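Local coordinates for Alpha/beta hydrolase fold-3 domain protein (Sulfolobus islandicus, PDB 5LK6) that probably hydrolyses carboxylic esters, as expected of a thermostable lipase/carboxylesterase with an alpha/beta hydrolase fold, at residues A[17-20]-A[26-29]; A[19-24]-A[199-204]. All coordinates share one frame; numbering follows the deposited sequence.

Interaction 1 (A[17-20]-A[26-29]); sequences VPIG and EVRK
V17, P18 and I19 receive V27 in a buried, largely apolar contact between an N-terminal loop and the helix that follows it. It illustrates how a single helical residue can serve several residues of an irregular chain as a packing partner: V27, on the first turn of helix 24-36, is the one residue of 26-29 that makes the contact, and its CB points toward the loop. The backbones approach most closely at I19 and V27, whose CA atoms are 6.4 Å apart.

The three loop residues meet different parts of the valine. The end of I19 reaches in, its CD1 lying 4.0 Å from V27 CB and also near V27 CG2. V17 comes to the same CB with its CG1 branch, at 4.2 Å; a torsion that sets this methyl anti to the backbone N (chi1 -178°) puts CG1, rather than CG2, against V27. Both side chains cross that of V27 at about a right angle. The CG1 methyl of V27 lies over P18, 3.7 Å from the backbone oxygen P18 O and 4.3 Å from the ring carbon P18 CG. V27 places this methyl anti to its own carbonyl carbon (chi1 -62°), while CG2 takes the crowded position facing I19.

The loop has its own internal support. P18 is the centre of an inverse gamma turn closed by a hydrogen bond from I19 N to V17 O, 2.8 Å long, a tight bend that probably helps to turn the three residues toward V27. Around them, I84 also touches V27, and L34 and I30, further along helix 24-36, pack on V17 and P18 respectively. An N-terminal loop and helix placed ahead of the core sheet, as here, are consistent with the N-terminal part of the cap found in hormone-sensitive-lipase-like members of the alpha/beta hydrolase family.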
loop_
_atom_site.group_PDB
_atom_site.type_symbol
_atom_site.label_atom_id
_atom_site.label_comp_id
_atom_site.label_asym_id
_atom_site.label_seq_id
_atom_site.Cartn_x
_atom_site.Cartn_y
_atom_site.Cartn_z
ATOM N N VAL A 17 4.691 -25.508 0.895
ATOM C CA VAL A 17 5.963 -25.946 1.422
ATOM C C VAL A 17 5.619 -26.850 2.608
ATOM O O VAL A 17 5.074 -26.356 3.609
ATOM C CB VAL A 17 6.841 -24.775 1.850
ATOM C CG1 VAL A 17 8.170 -25.307 2.330
ATOM C CG2 VAL A 17 7.038 -23.814 0.694
ATOM N N PRO A 18 5.913 -28.171 2.492
ATOM C CA PRO A 18 5.469 -29.175 3.512
ATOM C C PRO A 18 6.268 -29.172 4.809
ATOM O O PRO A 18 6.778 -30.215 5.198
ATOM C CB PRO A 18 5.630 -30.513 2.778
ATOM C CG PRO A 18 6.762 -30.252 1.795
ATOM C CD PRO A 18 6.690 -28.800 1.384
ATOM N N ILE A 19 6.338 -28.017 5.474
ATOM C CA ILE A 19 7.041 -27.796 6.749
ATOM C C ILE A 19 6.543 -28.780 7.802
ATOM O O ILE A 19 5.332 -28.984 7.954
ATOM C CB ILE A 19 6.726 -26.380 7.292
ATOM C CG1 ILE A 19 7.211 -25.268 6.359
ATOM C CG2 ILE A 19 7.272 -26.152 8.691
ATOM C CD1 ILE A 19 8.641 -25.413 5.957
ATOM N N GLY A 20 7.473 -29.401 8.519
ATOM C CA GLY A 20 7.115 -30.429 9.486
ATOM C C GLY A 20 6.613 -31.772 8.947
ATOM O O GLY A 20 6.290 -32.599 9.760
ATOM N N GLU A 26 14.803 -31.281 2.429
ATOM C CA GLU A 26 13.710 -31.397 1.497
ATOM C C GLU A 26 12.921 -30.077 1.456
ATOM O O GLU A 26 12.604 -29.624 0.363
ATOM C CB GLU A 26 12.822 -32.623 1.772
ATOM C CG GLU A 26 13.378 -33.960 1.218
ATOM C CD GLU A 26 13.056 -35.275 2.028
ATOM O OE1 GLU A 26 12.164 -35.294 2.960
ATOM O OE2 GLU A 26 13.709 -36.321 1.683
ATOM N N VAL A 27 12.657 -29.426 2.600
ATOM C CA VAL A 27 11.872 -28.165 2.573
ATOM C C VAL A 27 12.682 -26.960 2.093
ATOM O O VAL A 27 12.162 -26.068 1.439
ATOM C CB VAL A 27 11.120 -27.830 3.873
ATOM C CG1 VAL A 27 10.096 -28.902 4.204
ATOM C CG2 VAL A 27 12.060 -27.581 5.021
ATOM N N ARG A 28 13.953 -26.941 2.402
ATOM C CA ARG A 28 14.820 -25.945 1.810
ATOM C C ARG A 28 14.793 -26.039 0.292
ATOM O O ARG A 28 14.680 -25.000 -0.347
ATOM C CB ARG A 28 16.239 -26.089 2.320
ATOM C CG ARG A 28 16.346 -25.577 3.730
ATOM C CD ARG A 28 17.692 -25.892 4.370
ATOM N NE ARG A 28 17.734 -25.280 5.688
ATOM C CZ ARG A 28 18.644 -25.495 6.607
ATOM N NH1 ARG A 28 19.641 -26.331 6.399
ATOM N NH2 ARG A 28 18.531 -24.858 7.762
ATOM N N LYS A 29 14.849 -27.265 -0.256
ATOM C CA LYS A 29 14.902 -27.446 -1.691
ATOM C C LYS A 29 13.560 -26.965 -2.256
ATOM O O LYS A 29 13.532 -26.116 -3.185
ATOM C CB LYS A 29 15.370 -28.878 -2.125
ATOM C CG LYS A 29 15.103 -29.344 -3.593
ATOM C CD LYS A 29 16.299 -29.965 -4.404
ATOM C CE LYS A 29 16.849 -31.322 -3.920
ATOM N NZ LYS A 29 16.253 -32.491 -4.640
#

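Interaction 2 (A[19-24]-A[199-204])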
loop_
_atom_site.group_PDB
_atom_site.type_symbol
_atom_site.label_atom_id
_atom_site.label_comp_id
_atom_site.label_asym_id
_atom_site.label_seq_id
_atom_site.Cartn_x
_atom_site.Cartn_y
_atom_site.Cartn_z
ATOM N N ILE A 19 6.338 -28.017 5.474
ATOM C CA ILE A 19 7.041 -27.796 6.749
ATOM C C ILE A 19 6.543 -28.780 7.802
ATOM O O ILE A 19 5.332 -28.984 7.954
ATOM C CB ILE A 19 6.726 -26.380 7.292
ATOM C CG1 ILE A 19 7.211 -25.268 6.359
ATOM C CG2 ILE A 19 7.272 -26.152 8.691
ATOM C CD1 ILE A 19 8.641 -25.413 5.957
ATOM N N GLY A 20 7.473 -29.401 8.519
ATOM C CA GLY A 20 7.115 -30.429 9.486
ATOM C C GLY A 20 6.613 -31.772 8.947
ATOM O O GLY A 20 6.290 -32.599 9.760
ATOM N N LYS A 21 6.510 -31.986 7.620
ATOM C CA LYS A 21 6.167 -33.294 7.005
ATOM C C LYS A 21 7.287 -33.803 6.112
ATOM O O LYS A 21 7.115 -34.781 5.400
ATOM C CB LYS A 21 4.886 -33.228 6.122
ATOM C CG LYS A 21 3.609 -32.678 6.768
ATOM C CD LYS A 21 3.142 -33.528 7.959
ATOM C CE LYS A 21 1.951 -32.903 8.686
ATOM N NZ LYS A 21 1.917 -33.414 10.087
ATOM N N ALA A 22 8.408 -33.107 6.084
ATOM C CA ALA A 22 9.572 -33.462 5.252
ATOM C C ALA A 22 10.806 -32.976 5.982
ATOM O O ALA A 22 10.722 -32.163 6.942
ATOM C CB ALA A 22 9.476 -32.832 3.876
ATOM N N SER A 23 11.943 -33.470 5.535
ATOM C CA SER A 23 13.182 -33.111 6.162
ATOM C C SER A 23 13.510 -31.615 5.939
ATOM O O SER A 23 12.942 -30.968 5.063
ATOM C CB SER A 23 14.300 -33.981 5.638
ATOM O OG SER A 23 14.670 -33.582 4.318
ATOM N N VAL A 24 14.413 -31.086 6.770
ATOM C CA VAL A 24 14.924 -29.746 6.655
ATOM C C VAL A 24 15.467 -29.513 5.262
ATOM O O VAL A 24 15.163 -28.528 4.674
ATOM C CB VAL A 24 16.041 -29.502 7.666
ATOM C CG1 VAL A 24 16.716 -28.138 7.425
ATOM C CG2 VAL A 24 15.523 -29.544 9.102
ATOM N N THR A 199 0.726 -22.119 8.239
ATOM C CA THR A 199 -0.146 -22.744 9.232
ATOM C C THR A 199 0.395 -22.644 10.619
ATOM O O THR A 199 1.595 -22.457 10.813
ATOM C CB THR A 199 -0.346 -24.256 8.951
ATOM O OG1 THR A 199 0.854 -25.014 9.197
ATOM C CG2 THR A 199 -0.785 -24.447 7.559
ATOM N N ARG A 200 -0.495 -22.804 11.583
ATOM C CA ARG A 200 -0.098 -22.815 12.972
ATOM C C ARG A 200 0.951 -23.938 13.197
ATOM O O ARG A 200 1.936 -23.711 13.887
ATOM C CB ARG A 200 -1.303 -22.990 13.893
ATOM C CG ARG A 200 -1.157 -22.448 15.315
ATOM C CD ARG A 200 -2.053 -23.261 16.230
ATOM N NE ARG A 200 -2.580 -22.526 17.398
ATOM C CZ ARG A 200 -3.878 -22.224 17.650
ATOM N NH1 ARG A 200 -4.913 -22.540 16.794
ATOM N NH2 ARG A 200 -4.138 -21.585 18.809
ATOM N N GLU A 201 0.754 -25.113 12.596
ATOM C CA GLU A 201 1.716 -26.195 12.715
ATOM C C GLU A 201 3.057 -25.735 12.187
ATOM O O GLU A 201 4.074 -26.091 12.777
ATOM C CB GLU A 201 1.268 -27.477 11.995
ATOM C CG GLU A 201 0.526 -28.422 12.915
ATOM C CD GLU A 201 -0.000 -29.677 12.221
ATOM O OE1 GLU A 201 0.704 -30.166 11.275
ATOM O OE2 GLU A 201 -1.112 -30.148 12.667
ATOM N N HIS A 202 3.067 -24.957 11.088
ATOM C CA HIS A 202 4.337 -24.482 10.587
ATOM C C HIS A 202 5.002 -23.566 11.635
ATOM O O HIS A 202 6.190 -23.681 11.926
ATOM C CB HIS A 202 4.272 -23.720 9.299
ATOM C CG HIS A 202 3.762 -24.461 8.117
ATOM N ND1 HIS A 202 3.493 -25.815 8.101
ATOM C CD2 HIS A 202 3.434 -24.002 6.893
ATOM C CE1 HIS A 202 2.996 -26.155 6.927
ATOM N NE2 HIS A 202 2.952 -25.072 6.178
ATOM N N ILE A 203 4.246 -22.641 12.189
ATOM C CA ILE A 203 4.823 -21.710 13.150
ATOM C C ILE A 203 5.423 -22.486 14.316
ATOM O O ILE A 203 6.559 -22.200 14.719
ATOM C CB ILE A 203 3.777 -20.675 13.620
ATOM C CG1 ILE A 203 3.378 -19.752 12.434
ATOM C CG2 ILE A 203 4.321 -19.821 14.773
ATOM C CD1 ILE A 203 1.991 -19.154 12.552
ATOM N N GLU A 204 4.687 -23.486 14.818
ATOM C CA GLU A 204 5.155 -24.336 15.917
ATOM C C GLU A 204 6.425 -25.100 15.550
ATOM O O GLU A 204 7.402 -25.104 16.307
ATOM C CB GLU A 204 4.037 -25.262 16.422
ATOM C CG GLU A 204 3.050 -24.491 17.310
ATOM C CD GLU A 204 1.684 -25.151 17.588
ATOM O OE1 GLU A 204 1.367 -26.249 17.040
ATOM O OE2 GLU A 204 0.894 -24.509 18.344
#
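I19 and H202 mark the closest approach of the two backbones, their CA atoms being 5.7 Å apart where an irregular loop passes the first turn of helix 200-210. The loop turns at G20, whose positive phi suits a glycine, and runs on to S23, the N-cap of helix 24-36. On the other side T199 is the N-cap of helix 200-210: its OG1 accepts a hydrogen bond from H202 N at 2.9 Å.

The imidazole of H202 lies between two neighbours. I19 sits over one face, with its CB 3.6 Å from the ring centroid and 22° off the normal, a CH-pi contact displaced toward the rim on the ND1 side. The isoleucine branches spread from there, CG1 toward H202 CG and CD2, CG2 toward H202 CB and CA. T199 OG1 lies above the opposite face, so the capping hydroxyl also borders the ring. With CG anti to the carbonyl carbon (chi1 -62°), H202 turns its ring back along the helix toward this cap.

In the hormone-sensitive-lipase-like branch of the alpha/beta hydrolases, the cap is generally assembled from an N-terminal part and an insertion late in the core sheet, and the present contact, joining regions some 175 residues apart, fits that plan. An alanine in place of H202 would probably leave I19 CB without its aromatic face and open a gap between the isoleucine and T199.

At the exposed border, K21 and E201 add a charged pair. The lysine chain bends at chi2 (-62°) and carries NZ to 3.7 Å from E201 OE1, a long salt bridge reached at about a right angle by the two side chains. Further inside, W205 and F206 of the same helix also pack on I19.

After helix 5-12 the chain enters the loop that supplies the first partner of both contacts, with I19 and G20 common to the two ranges. Interaction 1 closes a short loop, only a few residues long, onto helix 24-36. Interaction 2 starts in the same stretch but closes a far larger one, spanning much of the core sheet before helix 200-210 arrives. Taken from I19, the short closure lies within the long one; taken from V17, the two cross. Their centres are 8 Å apart, and A22 packs on V27 between them. Together they join the N-terminal loop and helix 24-36 to helix 200-210.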